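Local coordinates for protein ADP-ribosylation factor guanine nucleotide-exchange factor SEC7 (PDB 4OIY) that activates the small GTPase ARF1 at the trans-Golgi network by guanine nucleotide exchange through its Sec7 domain, thereby taking part in vesicle budding and Golgi traffic, at residues K25-P28 / V29-K32; A57-G60 / D61-E65; D90-R93 / S94-S98. One frame throughout, in Å; residues are numbered along the deposited sequence.

Contact 1: residues K25-P28 / V29-K32; sequences KAIP and VLIK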
loop_
_atom_site.group_PDB
_atom_site.type_symbol
_atom_site.label_atom_id
_atom_site.label_comp_id
_atom_site.label_asym_id
_atom_site.label_seq_id
_atom_site.Cartn_x
_atom_site.Cartn_y
_atom_site.Cartn_z
ATOM N N LYS A 25 -5.744 -18.129 -10.045
ATOM C CA LYS A 25 -6.574 -18.794 -11.053
ATOM C C LYS A 25 -7.054 -17.835 -12.147
ATOM O O LYS A 25 -7.333 -18.262 -13.269
ATOM C CB LYS A 25 -7.775 -19.464 -10.369
ATOM C CG LYS A 25 -8.702 -20.247 -11.287
ATOM C CD LYS A 25 -9.604 -21.178 -10.482
ATOM C CE LYS A 25 -10.862 -21.558 -11.247
ATOM N NZ LYS A 25 -11.895 -20.483 -11.213
ATOM N N ALA A 26 -7.160 -16.547 -11.825
ATOM C CA ALA A 26 -7.670 -15.564 -12.780
ATOM C C ALA A 26 -6.640 -15.178 -13.834
ATOM O O ALA A 26 -7.012 -14.774 -14.935
ATOM C CB ALA A 26 -8.172 -14.316 -12.062
ATOM N N ILE A 27 -5.353 -15.274 -13.493
ATOM C CA ILE A 27 -4.304 -14.780 -14.388
ATOM C C ILE A 27 -4.354 -15.538 -15.718
ATOM O O ILE A 27 -4.520 -14.903 -16.757
ATOM C CB ILE A 27 -2.889 -14.815 -13.753
ATOM C CG1 ILE A 27 -2.837 -13.985 -12.461
ATOM C CG2 ILE A 27 -1.833 -14.323 -14.741
ATOM C CD1 ILE A 27 -3.246 -12.535 -12.607
ATOM N N PRO A 28 -4.261 -16.892 -15.684
ATOM C CA PRO A 28 -4.328 -17.625 -16.951
ATOM C C PRO A 28 -5.661 -17.499 -17.681
ATOM O O PRO A 28 -5.691 -17.721 -18.888
ATOM C CB PRO A 28 -4.104 -19.087 -16.534
ATOM C CG PRO A 28 -3.446 -19.020 -15.205
ATOM C CD PRO A 28 -4.039 -17.808 -14.552
ATOM N N VAL A 29 -6.743 -17.169 -16.971
ATOM C CA VAL A 29 -8.054 -16.929 -17.597
ATOM C C VAL A 29 -8.143 -15.545 -18.242
ATOM O O VAL A 29 -8.733 -15.388 -19.308
ATOM C CB VAL A 29 -9.213 -17.075 -16.576
ATOM C CG1 VAL A 29 -10.551 -16.712 -17.212
ATOM C CG2 VAL A 29 -9.259 -18.486 -16.009
ATOM N N LEU A 30 -7.571 -14.534 -17.586
ATOM C CA LEU A 30 -7.523 -13.185 -18.141
ATOM C C LEU A 30 -6.725 -13.126 -19.449
ATOM O O LEU A 30 -7.090 -12.389 -20.360
ATOM C CB LEU A 30 -6.919 -12.204 -17.130
ATOM C CG LEU A 30 -7.805 -11.803 -15.946
ATOM C CD1 LEU A 30 -6.941 -11.287 -14.804
ATOM C CD2 LEU A 30 -8.828 -10.755 -16.362
ATOM N N ILE A 31 -5.638 -13.895 -19.521
ATOM C CA ILE A 31 -4.805 -13.949 -20.728
ATOM C C ILE A 31 -5.565 -14.679 -21.840
ATOM O O ILE A 31 -5.683 -14.168 -22.950
ATOM C CB ILE A 31 -3.443 -14.640 -20.462
ATOM C CG1 ILE A 31 -2.649 -13.887 -19.381
ATOM C CG2 ILE A 31 -2.617 -14.707 -21.743
ATOM C CD1 ILE A 31 -1.558 -14.717 -18.737
ATOM N N LYS A 32 -6.090 -15.861 -21.517
ATOM C CA LYS A 32 -6.936 -16.655 -22.423
ATOM C C LYS A 32 -8.004 -15.789 -23.083
ATOM O O LYS A 32 -8.205 -15.862 -24.296
ATOM C CB LYS A 32 -7.585 -17.819 -21.647
ATOM C CG LYS A 32 -8.501 -18.739 -22.452
ATOM C CD LYS A 32 -9.966 -18.336 -22.371
ATOM C CE LYS A 32 -10.856 -19.323 -23.110
ATOM N NZ LYS A 32 -12.107 -18.682 -23.607
#

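Contact 2: residues A57-G60 / D61-E65; sequences AAVG and DYLGE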
loop_
_atom_site.group_PDB
_atom_site.type_symbol
_atom_site.label_atom_id
_atom_site.label_comp_id
_atom_site.label_asym_id
_atom_site.label_seq_id
_atom_site.Cartn_x
_atom_site.Cartn_y
_atom_site.Cartn_z
ATOM N N ALA A 57 -8.947 -6.822 -0.245
ATOM C CA ALA A 57 -8.338 -7.856 0.580
ATOM C C ALA A 57 -7.775 -8.979 -0.278
ATOM O O ALA A 57 -6.694 -9.490 0.002
ATOM C CB ALA A 57 -9.327 -8.400 1.594
ATOM N N ALA A 58 -8.493 -9.355 -1.336
ATOM C CA ALA A 58 -7.976 -10.352 -2.257
ATOM C C ALA A 58 -6.701 -9.843 -2.934
ATOM O O ALA A 58 -5.726 -10.584 -3.067
ATOM C CB ALA A 58 -9.030 -10.722 -3.296
ATOM N N VAL A 59 -6.692 -8.575 -3.338
ATOM C CA VAL A 59 -5.505 -7.983 -3.966
ATOM C C VAL A 59 -4.334 -7.977 -2.982
ATOM O O VAL A 59 -3.224 -8.368 -3.329
ATOM C CB VAL A 59 -5.793 -6.551 -4.490
ATOM C CG1 VAL A 59 -4.509 -5.867 -4.946
ATOM C CG2 VAL A 59 -6.812 -6.587 -5.623
ATOM N N GLY A 60 -4.576 -7.527 -1.756
ATOM C CA GLY A 60 -3.505 -7.443 -0.773
ATOM C C GLY A 60 -2.925 -8.806 -0.454
ATOM O O GLY A 60 -1.711 -8.969 -0.328
ATOM N N ASP A 61 -3.793 -9.798 -0.312
ATOM C CA ASP A 61 -3.333 -11.149 -0.012
ATOM C C ASP A 61 -2.523 -11.719 -1.180
ATOM O O ASP A 61 -1.522 -12.393 -0.963
ATOM C CB ASP A 61 -4.523 -12.041 0.348
ATOM C CG ASP A 61 -5.020 -11.821 1.780
ATOM O OD1 ASP A 61 -4.590 -10.874 2.460
ATOM O OD2 ASP A 61 -5.842 -12.632 2.243
ATOM N N TYR A 62 -2.933 -11.415 -2.407
ATOM C CA TYR A 62 -2.231 -11.862 -3.607
ATOM C C TYR A 62 -0.842 -11.223 -3.687
ATOM O O TYR A 62 0.148 -11.906 -3.917
ATOM C CB TYR A 62 -3.072 -11.513 -4.833
ATOM C CG TYR A 62 -2.481 -11.878 -6.176
ATOM C CD1 TYR A 62 -2.129 -13.184 -6.478
ATOM C CD2 TYR A 62 -2.327 -10.917 -7.167
ATOM C CE1 TYR A 62 -1.630 -13.517 -7.723
ATOM C CE2 TYR A 62 -1.822 -11.240 -8.413
ATOM C CZ TYR A 62 -1.468 -12.541 -8.678
ATOM O OH TYR A 62 -0.977 -12.864 -9.921
ATOM N N LEU A 63 -0.778 -9.916 -3.478
ATOM C CA LEU A 63 0.496 -9.207 -3.496
ATOM C C LEU A 63 1.401 -9.607 -2.339
ATOM O O LEU A 63 2.630 -9.491 -2.441
ATOM C CB LEU A 63 0.266 -7.695 -3.439
ATOM C CG LEU A 63 -0.456 -7.064 -4.632
ATOM C CD1 LEU A 63 -0.648 -5.588 -4.341
ATOM C CD2 LEU A 63 0.297 -7.293 -5.933
ATOM N N GLY A 64 0.791 -10.068 -1.249
ATOM C CA GLY A 64 1.515 -10.414 -0.037
ATOM C C GLY A 64 2.024 -11.839 0.042
ATOM O O GLY A 64 2.729 -12.162 0.993
ATOM N N GLU A 65 1.684 -12.688 -0.930
ATOM C CA GLU A 65 2.073 -14.100 -0.875
ATOM C C GLU A 65 3.590 -14.215 -0.757
ATOM O O GLU A 65 4.329 -13.480 -1.418
ATOM C CB GLU A 65 1.607 -14.867 -2.122
ATOM C CG GLU A 65 0.102 -14.939 -2.353
ATOM C CD GLU A 65 -0.649 -15.871 -1.413
ATOM O OE1 GLU A 65 -0.013 -16.649 -0.667
ATOM O OE2 GLU A 65 -1.903 -15.822 -1.430
#

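Contact 3: residues D90-R93 / S94-S98; sequences DALR and SFLQS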
loop_
_atom_site.group_PDB
_atom_site.type_symbol
_atom_site.label_atom_id
_atom_site.label_comp_id
_atom_site.label_asym_id
_atom_site.label_seq_id
_atom_site.Cartn_x
_atom_site.Cartn_y
_atom_site.Cartn_z
ATOM N N ASP A 90 0.803 11.756 2.176
ATOM C CA ASP A 90 0.002 11.676 0.963
ATOM C C ASP A 90 0.369 10.452 0.136
ATOM O O ASP A 90 -0.503 9.788 -0.426
ATOM C CB ASP A 90 0.096 12.976 0.168
ATOM C CG ASP A 90 -0.831 14.063 0.728
ATOM O OD1 ASP A 90 -1.796 13.726 1.453
ATOM O OD2 ASP A 90 -0.596 15.242 0.448
ATOM N N ALA A 91 1.656 10.122 0.105
ATOM C CA ALA A 91 2.111 8.907 -0.570
ATOM C C ALA A 91 1.558 7.657 0.099
ATOM O O ALA A 91 1.023 6.788 -0.568
ATOM C CB ALA A 91 3.629 8.857 -0.618
ATOM N N LEU A 92 1.657 7.600 1.423
ATOM C CA LEU A 92 1.111 6.477 2.186
ATOM C C LEU A 92 -0.405 6.331 1.997
ATOM O O LEU A 92 -0.922 5.210 1.898
ATOM C CB LEU A 92 1.420 6.663 3.668
ATOM C CG LEU A 92 1.340 5.449 4.587
ATOM C CD1 LEU A 92 2.345 4.398 4.154
ATOM C CD2 LEU A 92 1.598 5.899 6.012
ATOM N N ARG A 93 -1.125 7.454 1.957
ATOM C CA ARG A 93 -2.577 7.416 1.785
ATOM C C ARG A 93 -2.923 6.820 0.424
ATOM O O ARG A 93 -3.774 5.931 0.321
ATOM C CB ARG A 93 -3.222 8.809 1.940
ATOM C CG ARG A 93 -4.748 8.714 1.984
ATOM C CD ARG A 93 -5.512 9.996 2.293
ATOM N NE ARG A 93 -5.148 10.670 3.546
ATOM C CZ ARG A 93 -4.267 11.663 3.642
ATOM N NH1 ARG A 93 -3.616 12.096 2.568
ATOM N NH2 ARG A 93 -4.018 12.216 4.818
ATOM N N SER A 94 -2.249 7.298 -0.617
ATOM C CA SER A 94 -2.457 6.788 -1.966
ATOM C C SER A 94 -2.184 5.285 -2.029
ATOM O O SER A 94 -2.970 4.518 -2.577
ATOM C CB SER A 94 -1.556 7.526 -2.955
ATOM O OG SER A 94 -1.612 6.929 -4.239
ATOM N N PHE A 95 -1.079 4.876 -1.423
ATOM C CA PHE A 95 -0.651 3.484 -1.440
ATOM C C PHE A 95 -1.597 2.569 -0.645
ATOM O O PHE A 95 -2.111 1.582 -1.175
ATOM C CB PHE A 95 0.771 3.407 -0.880
ATOM C CG PHE A 95 1.387 2.039 -0.945
ATOM C CD1 PHE A 95 1.494 1.365 -2.148
ATOM C CD2 PHE A 95 1.907 1.447 0.199
ATOM C CE1 PHE A 95 2.071 0.103 -2.205
ATOM C CE2 PHE A 95 2.493 0.196 0.151
ATOM C CZ PHE A 95 2.578 -0.479 -1.055
ATOM N N LEU A 96 -1.824 2.890 0.623
ATOM C CA LEU A 96 -2.576 1.987 1.502
ATOM C C LEU A 96 -4.069 1.939 1.220
ATOM O O LEU A 96 -4.737 1.011 1.656
ATOM C CB LEU A 96 -2.345 2.330 2.974
ATOM C CG LEU A 96 -0.917 2.150 3.495
ATOM C CD1 LEU A 96 -0.849 2.554 4.960
ATOM C CD2 LEU A 96 -0.421 0.722 3.313
ATOM N N GLN A 97 -4.596 2.919 0.490
ATOM C CA GLN A 97 -6.011 2.899 0.121
ATOM C C GLN A 97 -6.243 2.087 -1.167
ATOM O O GLN A 97 -7.389 1.972 -1.640
ATOM C CB GLN A 97 -6.538 4.336 -0.021
ATOM C CG GLN A 97 -6.636 5.056 1.318
ATOM C CD GLN A 97 -7.216 6.461 1.215
ATOM O OE1 GLN A 97 -7.280 7.047 0.133
ATOM N NE2 GLN A 97 -7.635 7.007 2.353
ATOM N N SER A 98 -5.173 1.518 -1.732
ATOM C CA SER A 98 -5.271 0.713 -2.964
ATOM C C SER A 98 -5.323 -0.811 -2.756
ATOM O O SER A 98 -5.550 -1.556 -3.711
ATOM C CB SER A 98 -4.117 1.052 -3.914
ATOM O OG SER A 98 -2.879 0.518 -3.472
#

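Contact 1: residues K25-P28 / V29-K32
Ile27 sets its CG2 anti to the backbone N, and Ile31 folds CG1 back beside its own N (chi1 -60°), leading CD1 along the helix toward the preceding turn. The two branches therefore meet, CG2 of Ile27 lying 4.0 Å from CD1 of Ile31, and the side chains pass at a slant. Ile31 also leans on main chain, its CG1 being 3.4 Å from Ile27 O. Leu30 repeats this one residue earlier: CG approaches Ala26 O at 3.2 Å, while CD1 stops 4.3 Å from Ala26 CB. Val29 touches through CG2, 3.4 Å from Lys25 O.

Pro28 has no N-H to give to the turn before, and the helix kinks there. The ladder carries on past it: Leu30 N donates to Ala26 O at 2.7 Å and Ile31 N to Ile27 O at 3.1 Å. The third rung, from Lys32 N to Pro28 O at 3.2 Å, is less regular, its donor standing 43° out of the carbonyl plane.

Within the all-helical Sec7 domain, Ala26 and Leu30 turn to helix 11-21 at Phe19 and Cys15. Ile27 and Leu30 rest on Ile44 and Trp47 of helix 41-50, and the loop that follows helix 23-32 returns Leu36 to a backbone bond with Leu30.

Contact 2: residues A57-G60 / D61-E65
Helix 56-64 of the Sec7 domain ends in a turn where Val59 and Leu63, one turn apart, lie side by side and point the same way. Their methyl groups do the touching, Val59 CG1 being 3.9 Å from Leu63 CD1. Leu63 keeps its CG beside its own backbone N (chi1 -65°), which places that carbon 3.3 Å from Val59 O. The same oxygen accepts Leu63 N at 2.9 Å, with a nearly straight N-H...O angle of 169°. Together these two residues give the helix an apolar ridge, which is buried against Leu54 and Phe99 on the Val59 side and Leu48 and Phe77 on the Leu63 side.

Tyr62 behaves differently. Only its CB nears the preceding turn, 3.3 Å from Ala58 O, and the ring then departs to pack on Ile27 and Ile44 of other helices. Asp61 turns its carboxylate back over the turn before, so that OD1 comes within 3.5 Å of Ala57 O; both atoms are acceptors, and what joins the residues is the backbone bond from Asp61 N to Ala57 O, 2.9 Å.

Gly60 and Gly64 bring no side chain. Gly64 N reaches Gly60 O at 2.9 Å, but the bond is weak and bent to 129°. The i to i+4 pattern here gives way to weak i to i+3 bonds, from Gly64 N to Asp61 O and from Glu65 N to Tyr62 O, as is common in the last turn of an alpha-helix.

Contact 3: residues D90-R93 / S94-S98
Leu92 and Leu96 are joined by the straightest bond of the last turn of helix 88-96, Leu96 N to Leu92 O at 2.8 Å, whereas Gln97 N reaches Arg93 O at 3.1 Å with a more bent N-H as the helix gives out. Beside that first rung the two leucine side chains pass at an angle: Leu92, with CG anti to the backbone N, presents CG itself to Leu96 CD1 at 3.6 Å. They form the apolar flank, Leu92 facing Met112 and Phe115 of helix 105-122 and Leu140 of helix 130-148, Leu96 facing Ile141. Phe95 sends its ring off on its own, into an aromatic cluster, edge-to-face with Phe81 and Phe99 and meeting Phe115.

The other flank is polar. Arg93 and Gln97 run alongside each other, the amide NE2 of Gln97 lying 3.4 Å from Arg93 CG, so the amide packs on the aliphatic part of the arginine and not on its guanidinium, whose plane is turned 65° from it. A bend at chi3 (-56°) takes the guanidinium back to Asp90, and its NH1 meets OD1 at 2.7 Å in a salt bridge lying in the guanidinium plane. Just past the helix end, Ser98 turns back and grips Phe95 O twice, by N at 3.1 Å and by OG at 2.6 Å on a lone pair.

Gln97 NE2 bonds Ile191 OXT, a carboxylate created by truncation, so this bond may be absent from the full-length protein. Asp90 and Asn189 O together hold the Arg93 guanidinium from two nitrogens, NH1 and NH2, which would limit its rotation, and the neighbouring guanidinium would be expected to favour an ionised Asp90.

All three contacts join successive turns of one short helix of the Sec7 domain, a different helix each time, and they differ mainly in what surrounds them. Contact 1 is the outlying one, partly buried, with exposed lysines and a proline kink. Contact 2 is buried and meets contact 1 directly, Tyr62 OH packing 3.3 Å from Ile27 CG1, and both side chains also rest on Ile44 of helix 41-50. Contact 3 touches neither, its nearest atoms being about 5 Å from those of contact 2. Contacts 1 and 2 join turns through aliphatic groups, whereas contact 3, though nearest the chain's centre, is partly buried and adds a polar flank with a salt bridge and ties to the C-terminal residues.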